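Local atomic coordinates of serine repeat antigen 5 (Plasmodium falciparum, PDB entry 6X42), a protein that adopts the papain-like cysteine protease fold as a pseudo-zymogen and probably acts in the malaria parasite without the proteolytic activity usual in that family. Residues 38-42 and 63-68; 54-59 and 99-105; 189-195 and 217-223; 211-217 and 266-272. The contacts are given in a common frame with arbitrary orientation. Residue numbers count along the deposited sequence, not the author numbering.

Contact 1: 38-42 and 63-68; sequences CISNL and ETIRCM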
# COMPACT_ATOMS: atom_id res chain seq x y z
N CYS A 38 8.50 8.29 11.84
CA CYS A 38 7.39 8.89 11.12
C CYS A 38 6.36 7.85 10.71
O CYS A 38 5.14 8.05 10.86
CB CYS A 38 7.97 9.59 9.89
SG CYS A 38 6.84 10.56 8.85
N ILE A 39 6.82 6.72 10.19
CA ILE A 39 5.91 5.71 9.66
C ILE A 39 5.07 5.08 10.77
O ILE A 39 3.90 4.75 10.55
CB ILE A 39 6.71 4.70 8.81
CG1 ILE A 39 7.16 5.39 7.52
CG2 ILE A 39 5.87 3.50 8.50
CD1 ILE A 39 8.19 4.65 6.70
N SER A 40 5.61 4.97 11.98
CA SER A 40 4.83 4.41 13.08
C SER A 40 3.71 5.32 13.52
O SER A 40 2.81 4.89 14.24
CB SER A 40 5.72 4.15 14.29
OG SER A 40 6.89 3.48 13.88
N ASN A 41 3.75 6.59 13.12
CA ASN A 41 2.74 7.56 13.47
C ASN A 41 1.67 7.72 12.41
O ASN A 41 0.79 8.58 12.55
CB ASN A 41 3.45 8.85 13.81
CG ASN A 41 3.99 8.83 15.23
OD1 ASN A 41 3.26 9.09 16.18
ND2 ASN A 41 5.21 8.33 15.38
N LEU A 42 1.68 6.87 11.38
CA LEU A 42 0.58 6.81 10.41
C LEU A 42 -0.42 5.77 10.91
O LEU A 42 -0.22 4.56 10.72
CB LEU A 42 1.14 6.44 9.04
CG LEU A 42 2.10 7.44 8.39
CD1 LEU A 42 2.85 6.79 7.20
CD2 LEU A 42 1.35 8.68 7.94
N GLU A 63 2.35 8.46 1.59
CA GLU A 63 2.63 8.91 2.97
C GLU A 63 3.97 8.36 3.48
O GLU A 63 4.73 9.09 4.13
CB GLU A 63 1.48 8.53 3.92
CG GLU A 63 0.19 9.30 3.61
CD GLU A 63 -1.09 8.63 4.13
OE1 GLU A 63 -1.00 7.54 4.75
OE2 GLU A 63 -2.19 9.22 3.92
N THR A 64 4.30 7.10 3.18
CA THR A 64 5.59 6.59 3.65
C THR A 64 6.74 7.20 2.86
O THR A 64 7.80 7.47 3.42
CB THR A 64 5.68 5.05 3.68
OG1 THR A 64 5.69 4.48 2.36
CG2 THR A 64 4.53 4.43 4.47
N ILE A 65 6.54 7.43 1.55
CA ILE A 65 7.57 8.11 0.77
C ILE A 65 7.83 9.49 1.36
O ILE A 65 8.99 9.91 1.51
CB ILE A 65 7.17 8.19 -0.71
CG1 ILE A 65 7.26 6.80 -1.37
CG2 ILE A 65 8.01 9.22 -1.43
CD1 ILE A 65 6.58 6.68 -2.72
N ARG A 66 6.76 10.22 1.72
CA ARG A 66 6.92 11.53 2.36
C ARG A 66 7.67 11.42 3.69
O ARG A 66 8.56 12.22 3.97
CB ARG A 66 5.55 12.19 2.53
CG ARG A 66 5.00 12.76 1.21
CD ARG A 66 3.60 13.36 1.35
NE ARG A 66 3.58 14.38 2.39
CZ ARG A 66 3.99 15.63 2.23
NH1 ARG A 66 4.43 16.04 1.04
NH2 ARG A 66 3.98 16.47 3.25
N CYS A 67 7.37 10.39 4.48
CA CYS A 67 8.12 10.16 5.71
C CYS A 67 9.60 9.93 5.42
O CYS A 67 10.47 10.49 6.10
CB CYS A 67 7.57 8.95 6.46
SG CYS A 67 6.12 9.22 7.50
N MET A 68 9.91 9.11 4.42
CA MET A 68 11.30 8.82 4.09
C MET A 68 12.04 10.08 3.65
O MET A 68 13.26 10.15 3.80
CB MET A 68 11.37 7.77 2.98
CG MET A 68 10.95 6.33 3.32
SD MET A 68 11.49 5.65 4.90
CE MET A 68 13.21 5.34 4.57
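A disulfide ties the loop that precedes helix 53-68, the central helix of the papain-like fold, to the last turns of that helix. Cys38 makes the link: its SG lies 2.0 Å from Cys67 SG, with chi3 at -71°, and the two CA atoms are 5.6 Å apart. The chain then makes a 3-10 turn over 39-41, in which Asn41 N bonds to Cys38 O at 3.0 Å. From the start of this turn Ile39 extends its side chain along the helix; its CG1 is 3.7 Å from Cys67 CB, while its CD1 lies 3.9 Å from both Thr64 CB and Met68 SD. Leu42 then points back toward the helix, its buried side chain also touching Tyr60. No hydrogen bond crosses between 38-42 and 63-68, so their join is covalent and apolar. Leu42 CD1 packs beside the disulfide, 4.0 Å from both Glu63 CB and Thr64 CG2 and 4.1 Å from Cys67 SG.

Contact 2: 54-59 and 99-105; sequences WIFASK and PMEFLQI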
# COMPACT_ATOMS: atom_id res chain seq x y z
N TRP A 54 -8.02 0.62 -2.90
CA TRP A 54 -7.05 1.11 -3.87
C TRP A 54 -6.56 2.50 -3.48
O TRP A 54 -5.39 2.84 -3.70
CB TRP A 54 -7.67 1.10 -5.27
CG TRP A 54 -8.86 2.00 -5.48
CD1 TRP A 54 -10.14 1.77 -5.07
CD2 TRP A 54 -8.87 3.25 -6.16
NE1 TRP A 54 -10.95 2.81 -5.46
CE2 TRP A 54 -10.20 3.73 -6.12
CE3 TRP A 54 -7.90 4.02 -6.80
CZ2 TRP A 54 -10.57 4.93 -6.72
CZ3 TRP A 54 -8.27 5.22 -7.37
CH2 TRP A 54 -9.60 5.66 -7.32
N ILE A 55 -7.45 3.32 -2.90
CA ILE A 55 -7.09 4.67 -2.46
C ILE A 55 -6.25 4.61 -1.19
O ILE A 55 -5.22 5.28 -1.08
CB ILE A 55 -8.35 5.52 -2.24
CG1 ILE A 55 -9.25 5.53 -3.46
CG2 ILE A 55 -7.92 6.95 -1.88
CD1 ILE A 55 -10.57 6.31 -3.24
N PHE A 56 -6.69 3.85 -0.19
CA PHE A 56 -5.96 3.78 1.07
C PHE A 56 -4.55 3.25 0.88
O PHE A 56 -3.59 3.80 1.42
CB PHE A 56 -6.76 2.97 2.11
CG PHE A 56 -7.95 3.73 2.66
CD1 PHE A 56 -9.20 3.63 2.06
CD2 PHE A 56 -7.80 4.60 3.71
CE1 PHE A 56 -10.27 4.38 2.51
CE2 PHE A 56 -8.87 5.35 4.17
CZ PHE A 56 -10.11 5.24 3.56
N ALA A 57 -4.40 2.18 0.11
CA ALA A 57 -3.06 1.61 -0.06
C ALA A 57 -2.16 2.52 -0.90
O ALA A 57 -0.96 2.66 -0.63
CB ALA A 57 -3.17 0.23 -0.69
N SER A 58 -2.73 3.14 -1.93
CA SER A 58 -1.94 4.02 -2.78
C SER A 58 -1.52 5.26 -2.01
O SER A 58 -0.36 5.70 -2.11
CB SER A 58 -2.73 4.41 -4.03
OG SER A 58 -2.96 3.32 -4.89
N LYS A 59 -2.44 5.85 -1.25
CA LYS A 59 -2.10 7.06 -0.51
C LYS A 59 -1.10 6.76 0.61
O LYS A 59 -0.23 7.59 0.91
CB LYS A 59 -3.35 7.78 0.00
CG LYS A 59 -3.86 7.31 1.35
CD LYS A 59 -5.20 7.96 1.73
CE LYS A 59 -5.60 7.64 3.14
NZ LYS A 59 -4.92 8.53 4.12
N PRO A 99 -4.20 1.42 -8.62
CA PRO A 99 -3.14 2.42 -8.41
C PRO A 99 -2.84 3.25 -9.63
O PRO A 99 -2.47 4.42 -9.50
CB PRO A 99 -1.93 1.58 -7.96
CG PRO A 99 -2.56 0.38 -7.35
CD PRO A 99 -3.78 0.08 -8.19
N MET A 100 -2.99 2.66 -10.82
CA MET A 100 -2.85 3.43 -12.06
C MET A 100 -3.83 4.59 -12.09
O MET A 100 -3.46 5.71 -12.47
CB MET A 100 -3.05 2.48 -13.24
CG MET A 100 -2.19 1.18 -13.19
SD MET A 100 -2.71 -0.25 -12.15
CE MET A 100 -1.12 -0.90 -11.67
N GLU A 101 -5.09 4.35 -11.73
CA GLU A 101 -6.03 5.46 -11.77
C GLU A 101 -5.71 6.48 -10.68
O GLU A 101 -5.90 7.69 -10.87
CB GLU A 101 -7.50 5.03 -11.68
CG GLU A 101 -8.39 6.28 -11.85
CD GLU A 101 -9.91 6.09 -11.76
OE1 GLU A 101 -10.41 4.99 -11.46
OE2 GLU A 101 -10.62 7.09 -12.01
N PHE A 102 -5.25 6.01 -9.52
CA PHE A 102 -4.84 6.92 -8.46
C PHE A 102 -3.84 7.95 -8.97
O PHE A 102 -3.98 9.16 -8.74
CB PHE A 102 -4.28 6.11 -7.29
CG PHE A 102 -3.85 6.92 -6.13
CD1 PHE A 102 -4.72 7.14 -5.05
CD2 PHE A 102 -2.57 7.42 -6.05
CE1 PHE A 102 -4.32 7.89 -3.96
CE2 PHE A 102 -2.16 8.16 -4.96
CZ PHE A 102 -3.04 8.39 -3.91
N LEU A 103 -2.82 7.50 -9.70
CA LEU A 103 -1.85 8.45 -10.22
C LEU A 103 -2.48 9.40 -11.24
O LEU A 103 -2.12 10.57 -11.31
CB LEU A 103 -0.68 7.71 -10.86
CG LEU A 103 0.25 7.00 -9.89
CD1 LEU A 103 1.34 6.33 -10.70
CD2 LEU A 103 0.87 7.92 -8.87
N GLN A 104 -3.41 8.90 -12.06
CA GLN A 104 -4.05 9.77 -13.04
C GLN A 104 -4.82 10.90 -12.37
O GLN A 104 -4.85 12.02 -12.88
CB GLN A 104 -5.00 8.94 -13.90
CG GLN A 104 -5.42 9.67 -15.16
CD GLN A 104 -4.25 9.90 -16.12
OE1 GLN A 104 -3.44 9.00 -16.36
NE2 GLN A 104 -4.14 11.11 -16.64
N ILE A 105 -5.45 10.61 -11.24
CA ILE A 105 -6.18 11.65 -10.51
C ILE A 105 -5.23 12.72 -10.00
O ILE A 105 -5.51 13.92 -10.12
CB ILE A 105 -7.00 11.00 -9.38
CG1 ILE A 105 -8.13 10.17 -9.99
CG2 ILE A 105 -7.52 12.05 -8.40
CD1 ILE A 105 -8.66 9.12 -9.09
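Phe102 loses 101 Å² of surface to helix 54-59, more than any other residue here, because its ring enters a pocket formed by Trp54, Ile55, Ser58 and Lys59: a knob-into-hole arrangement. The ring lies flat against Ser58, whose CB is 3.5 Å from the ring centroid of Phe102 and 12° off the ring normal, a CH-pi contact over the face. The far end of the ring reaches the backbone of the following residue, Phe102 CZ lying 3.7 Å from Lys59 N.

Trp54 gives up 91 Å². Its CA-to-CB bond points sideways, but chi1 of 63° (p) carries the indole up to helix 99-109, where CZ3 of Trp54 meets Phe102 N at 3.8 Å and CH2 meets Ile105 CD1 at 4.0 Å, both at the ring edge. The segment axes approach to 9.5 Å and cross at -70°, which confines the packing to a short patch. In the papain-like fold this is where the long central helix, 53-68, packs on a second helix, 99-109, within the mainly helical domain; Val81 of helix 78-83 also touches Phe102.

Ser58, third with 58 Å², turns its hydroxyl back into its own helix, OG donating to Trp54 O at 2.7 Å. That fold-back places Ser58 OG 3.6 Å from Pro99 CA, in the first turn of helix 99-109.

Contact 3: 189-195 and 217-223; sequences VIAYIKA and ADHAVNI. With EDO (1,2-ethanediol), chain F.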
# COMPACT_ATOMS: atom_id res chain seq x y z
N VAL A 189 5.44 -0.96 -0.05
CA VAL A 189 4.92 -1.11 -1.40
C VAL A 189 3.41 -1.27 -1.29
O VAL A 189 2.87 -1.60 -0.23
CB VAL A 189 5.53 -2.29 -2.18
CG1 VAL A 189 7.03 -2.14 -2.29
CG2 VAL A 189 5.14 -3.63 -1.55
N ILE A 190 2.72 -1.04 -2.41
CA ILE A 190 1.33 -1.44 -2.57
C ILE A 190 1.33 -2.92 -2.95
O ILE A 190 2.15 -3.34 -3.77
CB ILE A 190 0.66 -0.59 -3.66
CG1 ILE A 190 0.77 0.90 -3.37
CG2 ILE A 190 -0.79 -1.04 -3.85
CD1 ILE A 190 0.54 1.77 -4.62
N ALA A 191 0.45 -3.71 -2.34
CA ALA A 191 0.33 -5.12 -2.71
C ALA A 191 -1.13 -5.45 -2.96
O ALA A 191 -2.02 -4.93 -2.28
CB ALA A 191 0.89 -6.05 -1.62
N TYR A 192 -1.38 -6.36 -3.89
CA TYR A 192 -2.75 -6.82 -4.20
C TYR A 192 -2.93 -8.23 -3.68
O TYR A 192 -2.05 -9.01 -3.85
CB TYR A 192 -3.09 -6.74 -5.69
CG TYR A 192 -3.93 -5.52 -5.98
CD1 TYR A 192 -3.35 -4.35 -6.41
CD2 TYR A 192 -5.29 -5.51 -5.70
CE1 TYR A 192 -4.11 -3.21 -6.62
CE2 TYR A 192 -6.06 -4.38 -5.90
CZ TYR A 192 -5.47 -3.23 -6.37
OH TYR A 192 -6.22 -2.11 -6.57
N ILE A 193 -4.04 -8.47 -3.00
CA ILE A 193 -4.47 -9.77 -2.51
C ILE A 193 -5.93 -9.97 -2.89
O ILE A 193 -6.63 -9.06 -3.32
CB ILE A 193 -4.28 -9.91 -0.98
CG1 ILE A 193 -5.17 -8.92 -0.21
CG2 ILE A 193 -2.82 -9.69 -0.62
CD1 ILE A 193 -5.20 -9.21 1.30
N LYS A 194 -6.41 -11.20 -2.72
CA LYS A 194 -7.84 -11.48 -2.81
C LYS A 194 -8.41 -11.37 -1.40
O LYS A 194 -7.96 -12.08 -0.49
CB LYS A 194 -8.13 -12.84 -3.45
CG LYS A 194 -9.53 -12.90 -4.08
CD LYS A 194 -9.74 -14.15 -4.91
CE LYS A 194 -10.98 -14.03 -5.78
NZ LYS A 194 -11.19 -15.30 -6.54
N ALA A 195 -9.38 -10.47 -1.22
CA ALA A 195 -9.87 -10.15 0.13
C ALA A 195 -10.38 -11.40 0.84
O ALA A 195 -10.23 -11.52 2.07
CB ALA A 195 -10.99 -9.11 0.07
N ALA A 217 -6.75 -11.06 -7.87
CA ALA A 217 -6.79 -10.26 -6.65
C ALA A 217 -7.87 -9.20 -6.80
O ALA A 217 -8.34 -8.94 -7.91
CB ALA A 217 -5.43 -9.61 -6.37
N ASP A 218 -8.24 -8.57 -5.66
CA ASP A 218 -9.30 -7.58 -5.68
C ASP A 218 -9.21 -6.56 -4.55
O ASP A 218 -10.11 -5.74 -4.44
CB ASP A 218 -10.69 -8.26 -5.66
CG ASP A 218 -10.94 -9.06 -4.39
OD1 ASP A 218 -10.12 -8.97 -3.45
OD2 ASP A 218 -11.97 -9.78 -4.34
N HIS A 219 -8.13 -6.54 -3.77
CA HIS A 219 -8.06 -5.70 -2.58
C HIS A 219 -6.61 -5.29 -2.40
O HIS A 219 -5.72 -6.13 -2.41
CB HIS A 219 -8.60 -6.51 -1.38
CG HIS A 219 -8.57 -5.75 -0.09
ND1 HIS A 219 -9.40 -4.69 0.17
CD2 HIS A 219 -7.82 -5.94 1.01
CE1 HIS A 219 -9.12 -4.23 1.37
NE2 HIS A 219 -8.16 -4.96 1.90
N ALA A 220 -6.40 -3.99 -2.24
CA ALA A 220 -5.07 -3.43 -2.09
C ALA A 220 -4.73 -3.24 -0.62
O ALA A 220 -5.55 -2.75 0.16
CB ALA A 220 -4.95 -2.10 -2.81
N VAL A 221 -3.52 -3.66 -0.25
CA VAL A 221 -2.94 -3.54 1.08
C VAL A 221 -1.52 -2.99 0.91
O VAL A 221 -1.13 -2.62 -0.19
CB VAL A 221 -2.95 -4.89 1.82
CG1 VAL A 221 -4.38 -5.34 2.09
CG2 VAL A 221 -2.18 -5.95 1.04
N ASN A 222 -0.75 -2.89 2.00
CA ASN A 222 0.64 -2.47 1.88
C ASN A 222 1.53 -3.47 2.59
O ASN A 222 1.24 -3.87 3.72
CB ASN A 222 0.87 -1.08 2.49
CG ASN A 222 0.07 -0.01 1.80
OD1 ASN A 222 -1.03 0.34 2.23
ND2 ASN A 222 0.60 0.51 0.68
N ILE A 223 2.64 -3.84 1.96
CA ILE A 223 3.71 -4.52 2.67
C ILE A 223 4.59 -3.46 3.29
O ILE A 223 5.04 -2.53 2.60
CB ILE A 223 4.49 -5.47 1.76
CG1 ILE A 223 3.59 -6.60 1.25
CG2 ILE A 223 5.70 -6.03 2.51
CD1 ILE A 223 4.22 -7.43 0.14
C1 EDO F . -13.00 -6.28 -1.85
O1 EDO F . -12.55 -5.77 -3.11
C2 EDO F . -14.42 -6.79 -2.01
O2 EDO F . -15.22 -5.72 -2.51
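Ala217 approaches strand 189-193 through its methyl group, CB lying 3.3 Å from Ile193 O and 3.8 Å from Tyr192 CB. Asp218 and His219 both face Ile193, a classic beta bulge: Asp218 N and His219 N donate to Ile193 O at 2.9 and 3.0 Å, while Ile193 N donates to His219 O at 2.9 Å. Asp218 OD1 accepts from Ala195 N at 2.8 Å. Ala220 sets its CB over the Tyr192 ring face, 4.1 Å from the centroid. At Val221 the antiparallel ladder is nearly ideal, Val221 N to Ala191 O spanning 2.8 Å with an N-H...O angle of 177°. Asn222 ND2 donates to Val189 O at 3.2 Å and is also bonded to Ala57 O of helix 53-68. Ile223 O accepts from Val189 N at 3.1 Å, the return bond from Ile223 N being weak. His219, bonded through NE2 to Asn244 and touching Ser53, probably occupies the position of the catalytic histidine of papain relatives, consistent with the bulge lying at the active-site cleft of this fold.

Contact 4: 211-217 and 266-272; sequences LCGDDTA and CHFNFIH. With CA (calcium ion), chain C; CA (calcium ion), chain B.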
# COMPACT_ATOMS: atom_id res chain seq x y z
N LEU A 211 -0.79 -19.54 3.70
CA LEU A 211 -1.85 -19.94 2.79
C LEU A 211 -1.47 -19.57 1.37
O LEU A 211 -0.57 -18.77 1.13
CB LEU A 211 -3.17 -19.27 3.17
CG LEU A 211 -3.31 -17.76 2.92
CD1 LEU A 211 -4.78 -17.40 3.03
CD2 LEU A 211 -2.46 -16.95 3.86
N CYS A 212 -2.20 -20.17 0.44
CA CYS A 212 -2.08 -19.86 -0.97
C CYS A 212 -2.93 -18.65 -1.35
O CYS A 212 -3.95 -18.36 -0.74
CB CYS A 212 -2.59 -21.04 -1.81
SG CYS A 212 -1.84 -22.69 -1.51
N GLY A 213 -2.52 -17.98 -2.42
CA GLY A 213 -3.35 -17.01 -3.09
C GLY A 213 -4.23 -17.66 -4.14
O GLY A 213 -4.38 -18.89 -4.20
N ASP A 214 -4.83 -16.82 -4.96
CA ASP A 214 -5.72 -17.22 -6.03
C ASP A 214 -5.17 -16.70 -7.35
O ASP A 214 -4.17 -15.99 -7.39
CB ASP A 214 -7.12 -16.66 -5.76
CG ASP A 214 -7.72 -17.23 -4.49
OD1 ASP A 214 -8.22 -18.37 -4.49
OD2 ASP A 214 -7.66 -16.59 -3.45
N ASP A 215 -5.87 -17.03 -8.43
CA ASP A 215 -5.42 -16.61 -9.75
C ASP A 215 -5.49 -15.10 -9.90
O ASP A 215 -4.72 -14.51 -10.68
CB ASP A 215 -6.34 -17.28 -10.77
CG ASP A 215 -5.80 -17.34 -12.17
OD1 ASP A 215 -4.62 -17.00 -12.42
OD2 ASP A 215 -6.60 -17.83 -13.01
N THR A 216 -6.38 -14.45 -9.16
CA THR A 216 -6.64 -13.03 -9.26
C THR A 216 -6.60 -12.39 -7.88
O THR A 216 -6.50 -13.07 -6.85
CB THR A 216 -7.98 -12.73 -9.94
OG1 THR A 216 -9.05 -13.22 -9.14
CG2 THR A 216 -8.04 -13.37 -11.32
N ALA A 217 -6.75 -11.06 -7.87
CA ALA A 217 -6.79 -10.26 -6.65
C ALA A 217 -7.87 -9.20 -6.80
O ALA A 217 -8.34 -8.94 -7.91
CB ALA A 217 -5.43 -9.61 -6.37
N CYS A 266 1.17 -24.67 -3.29
CA CYS A 266 0.36 -23.59 -3.84
C CYS A 266 0.71 -23.32 -5.29
O CYS A 266 1.88 -23.18 -5.65
CB CYS A 266 0.63 -22.29 -3.07
SG CYS A 266 0.13 -22.30 -1.38
N HIS A 267 -0.31 -23.20 -6.13
CA HIS A 267 -0.09 -22.70 -7.48
C HIS A 267 0.13 -21.19 -7.48
O HIS A 267 0.88 -20.67 -8.31
CB HIS A 267 -1.29 -23.04 -8.37
CG HIS A 267 -1.54 -24.52 -8.49
ND1 HIS A 267 -0.55 -25.45 -8.32
CD2 HIS A 267 -2.67 -25.21 -8.78
CE1 HIS A 267 -1.05 -26.66 -8.49
NE2 HIS A 267 -2.34 -26.54 -8.77
N PHE A 268 -0.48 -20.48 -6.54
CA PHE A 268 -0.42 -19.02 -6.49
C PHE A 268 0.04 -18.55 -5.12
O PHE A 268 -0.40 -19.08 -4.10
CB PHE A 268 -1.82 -18.46 -6.72
CG PHE A 268 -2.45 -18.94 -7.99
CD1 PHE A 268 -3.58 -19.77 -7.98
CD2 PHE A 268 -1.93 -18.57 -9.21
CE1 PHE A 268 -4.16 -20.20 -9.16
CE2 PHE A 268 -2.51 -18.99 -10.39
CZ PHE A 268 -3.62 -19.82 -10.36
N ASN A 269 0.89 -17.53 -5.12
CA ASN A 269 1.32 -16.90 -3.89
C ASN A 269 0.21 -16.03 -3.33
O ASN A 269 -0.59 -15.44 -4.07
CB ASN A 269 2.56 -16.04 -4.13
CG ASN A 269 3.29 -15.70 -2.84
OD1 ASN A 269 3.03 -14.66 -2.20
ND2 ASN A 269 4.20 -16.55 -2.45
N PHE A 270 0.17 -15.91 -1.99
CA PHE A 270 -0.78 -15.02 -1.33
C PHE A 270 -0.68 -13.57 -1.83
O PHE A 270 -1.70 -12.88 -1.98
CB PHE A 270 -0.58 -15.09 0.19
CG PHE A 270 -1.41 -14.11 0.95
CD1 PHE A 270 -2.73 -14.36 1.22
CD2 PHE A 270 -0.86 -12.92 1.38
CE1 PHE A 270 -3.50 -13.42 1.90
CE2 PHE A 270 -1.61 -11.99 2.06
CZ PHE A 270 -2.94 -12.23 2.32
N ILE A 271 0.53 -13.10 -2.12
CA ILE A 271 0.72 -11.77 -2.70
C ILE A 271 0.60 -11.94 -4.21
O ILE A 271 1.46 -12.54 -4.85
CB ILE A 271 2.08 -11.17 -2.32
CG1 ILE A 271 2.25 -11.06 -0.80
CG2 ILE A 271 2.27 -9.86 -3.04
CD1 ILE A 271 1.24 -10.16 -0.10
N HIS A 272 -0.45 -11.38 -4.80
CA HIS A 272 -0.64 -11.46 -6.24
C HIS A 272 0.37 -10.60 -6.99
O HIS A 272 0.94 -11.03 -8.01
CB HIS A 272 -2.07 -11.04 -6.58
CG HIS A 272 -2.36 -11.03 -8.04
ND1 HIS A 272 -2.07 -9.96 -8.85
CD2 HIS A 272 -2.86 -12.00 -8.84
CE1 HIS A 272 -2.37 -10.27 -10.10
NE2 HIS A 272 -2.86 -11.50 -10.12
CA CA C . -3.50 -14.98 -12.63
CA CA B . -8.68 -18.21 -1.95
O HOH W 1 1.44 -18.04 -0.53
O HOH W 2 -6.59 -19.23 -1.24
O HOH W 3 -2.82 -21.77 -5.16
O HOH W 4 -2.09 -14.31 -5.99
O HOH W 5 -3.15 -12.63 -12.75
O HOH W 6 -2.70 -15.39 -14.80
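Two irregular loops of the papain-like fold's beta-rich half are joined here by a disulfide, and loop 211-217 also contributes to two calcium sites. The link is Cys212 SG to Cys266 SG at 2.0 Å, chi3 -84°. One direct hydrogen bond crosses, Gly213 N to Phe268 O at 2.9 Å. Gly213 CA comes within 3.3 Å of Asn269 O, and an ideal CB on Gly213 would clash with that oxygen. An Asx turn, Ile271 N to Asn269 OD1 at 2.9 Å, shapes the facing loop. Asp215 CA sits over the face of the Phe268 ring, 3.7 Å from its centroid and 10° off the normal, a CH-pi contact, and Leu211 CD2 packs 3.7 Å from Phe270 CD1. Asp214 chelates one calcium through OD1 (2.6 Å) and OD2 (2.4 Å), with Glu196 and Asn197, whereas Asp215 O and OD1, both at 2.3 Å, hold the other with Glu166. Water 5, 2.4 Å from that second calcium, is hydrogen-bonded to His272 NE2 at 2.9 Å.

Contacts 1 and 2 use helix 53-68 at its end and its beginning, with centres 17 Å apart, and their segments alternate along the chain. Contact 3 follows in sequence, its centre 12 Å from that of contact 2; Ala57 packs on Ala220, so the central helix lies against the sheet of the other half of the fold. Contact 4 crosses contact 3 in chain order, shares Ala217 with it and lies 11 Å away between centres, linked by the probable hydrogen bond Tyr192 O to His272 N at 3.0 Å. Contacts 1 and 4, with centres about 28 Å apart, place disulfides on opposite sides of the chain's centre, flanking the buried helix-sheet interior of the fold.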